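Long-range contact in Stk_08120 (Sulfolobus tokodaii str. 7, PDB 2EJX), which probably acts as a fatty acid carrier, as a member of the thermoacidophile-specific DUF3211 family: residues 10-14 and 91-95. Residue numbers count along the deposited sequence, not the author numbering.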
loop_
_atom_site.group_PDB
_atom_site.type_symbol
_atom_site.label_atom_id
_atom_site.label_comp_id
_atom_site.label_asym_id
_atom_site.label_seq_id
_atom_site.Cartn_x
_atom_site.Cartn_y
_atom_site.Cartn_z
ATOM N N GLU A 10 -11.995 3.444 0.812
ATOM C CA GLU A 10 -12.469 2.821 2.015
ATOM C C GLU A 10 -12.538 1.354 1.716
ATOM O O GLU A 10 -12.936 0.983 0.605
ATOM C CB GLU A 10 -13.886 3.330 2.333
ATOM C CG GLU A 10 -14.500 2.655 3.520
ATOM C CD GLU A 10 -15.812 3.281 3.925
ATOM O OE1 GLU A 10 -16.848 2.803 3.452
ATOM O OE2 GLU A 10 -15.788 4.260 4.704
ATOM N N ILE A 11 -12.097 0.535 2.675
ATOM C CA ILE A 11 -12.196 -0.910 2.565
ATOM C C ILE A 11 -12.954 -1.434 3.759
ATOM O O ILE A 11 -12.617 -1.120 4.916
ATOM C CB ILE A 11 -10.793 -1.545 2.518
ATOM C CG1 ILE A 11 -10.036 -1.033 1.278
ATOM C CG2 ILE A 11 -10.873 -3.143 2.550
ATOM C CD1 ILE A 11 -8.759 -1.779 0.947
ATOM N N LYS A 12 -13.936 -2.294 3.472
ATOM C CA LYS A 12 -14.720 -2.998 4.465
ATOM C C LYS A 12 -14.207 -4.434 4.590
ATOM O O LYS A 12 -13.956 -5.095 3.576
ATOM C CB LYS A 12 -16.190 -3.000 4.036
ATOM C CG LYS A 12 -16.809 -1.588 3.989
ATOM C CD LYS A 12 -17.463 -1.319 5.369
ATOM C CE LYS A 12 -17.951 0.101 5.544
ATOM N NZ LYS A 12 -18.221 0.371 7.016
ATOM N N THR A 13 -14.065 -4.916 5.819
ATOM C CA THR A 13 -13.541 -6.262 6.049
ATOM C C THR A 13 -14.241 -6.971 7.203
ATOM O O THR A 13 -14.616 -6.353 8.193
ATOM C CB THR A 13 -11.991 -6.240 6.311
ATOM O OG1 THR A 13 -11.498 -7.559 6.594
ATOM C CG2 THR A 13 -11.653 -5.358 7.508
ATOM N N ASN A 14 -14.468 -8.271 7.027
ATOM C CA ASN A 14 -14.879 -9.160 8.098
ATOM C C ASN A 14 -13.720 -9.912 8.729
ATOM O O ASN A 14 -13.928 -10.799 9.575
ATOM C CB ASN A 14 -15.851 -10.191 7.534
ATOM C CG ASN A 14 -17.219 -9.625 7.278
ATOM O OD1 ASN A 14 -17.614 -8.617 7.871
ATOM N ND2 ASN A 14 -17.984 -10.319 6.444
ATOM N N LYS A 91 -10.687 2.791 10.830
ATOM C CA LYS A 91 -11.809 3.687 11.110
ATOM C C LYS A 91 -12.749 3.101 12.150
ATOM O O LYS A 91 -13.289 3.848 12.981
ATOM C CB LYS A 91 -12.541 4.052 9.822
ATOM C CG LYS A 91 -11.662 4.688 8.786
ATOM C CD LYS A 91 -12.441 5.574 7.810
ATOM C CE LYS A 91 -13.477 4.797 7.051
ATOM N NZ LYS A 91 -13.945 5.536 5.852
ATOM N N ASP A 92 -12.992 1.784 12.091
ATOM C CA ASP A 92 -13.732 1.071 13.144
ATOM C C ASP A 92 -13.370 -0.380 13.012
ATOM O O ASP A 92 -12.398 -0.687 12.300
ATOM C CB ASP A 92 -15.264 1.257 13.039
ATOM C CG ASP A 92 -15.814 0.933 11.644
ATOM O OD1 ASP A 92 -15.430 -0.095 11.006
ATOM O OD2 ASP A 92 -16.637 1.739 11.182
ATOM N N ASN A 93 -14.159 -1.260 13.647
ATOM C CA ASN A 93 -13.831 -2.696 13.700
ATOM C C ASN A 93 -13.923 -3.424 12.350
ATOM O O ASN A 93 -13.433 -4.559 12.209
ATOM C CB ASN A 93 -14.734 -3.430 14.729
ATOM C CG ASN A 93 -14.486 -4.958 14.738
ATOM O OD1 ASN A 93 -15.312 -5.751 14.244
ATOM N ND2 ASN A 93 -13.330 -5.366 15.259
ATOM N N ASN A 94 -14.558 -2.796 11.363
ATOM C CA ASN A 94 -14.753 -3.471 10.071
ATOM C C ASN A 94 -14.369 -2.629 8.875
ATOM O O ASN A 94 -14.768 -2.951 7.781
ATOM C CB ASN A 94 -16.225 -3.916 9.869
ATOM C CG ASN A 94 -16.666 -4.967 10.866
ATOM O OD1 ASN A 94 -16.360 -6.163 10.716
ATOM N ND2 ASN A 94 -17.439 -4.540 11.869
ATOM N N THR A 95 -13.648 -1.520 9.094
ATOM C CA THR A 95 -13.449 -0.535 8.042
ATOM C C THR A 95 -12.090 0.121 8.220
ATOM O O THR A 95 -11.709 0.477 9.341
ATOM C CB THR A 95 -14.524 0.592 8.078
ATOM O OG1 THR A 95 -15.790 0.006 8.372
ATOM C CG2 THR A 95 -14.614 1.305 6.751
#
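K12 lays its side chain over T95, and its NZ donates a hydrogen bond to T95 OG1 at 2.8 Å. The two residues form an antiparallel non-hydrogen-bonded pair, with both side chains on the same face of the sheet. T95 OG1 in turn donates to D92 OD1 (2.7 Å). D92 OD1 also accepts from N94 N (2.9 Å), and this second bond makes an Asx turn within the type I turn D92 to T95. N94 O then receives T13 N at 2.9 Å, just past the end of strand 7-12, and lies 3.3 Å from K12 CA in a CA-H...O contact. On the same face as K12 and T95, E10 OE2 and K91 NZ form a salt bridge of 2.5 Å, and E10 CG packs on T95 CG2 at 3.5 Å. I11 packs against L122, A123 and I126 of helix 105-137. D127 OD1, on the same helix, is hydrogen-bonded to T13 OG1. The arrangement is a beta hairpin turn joining strands 82-92 and 95-102, docked against the N-terminal edge strand of a Bet v 1-like helix-grip fold.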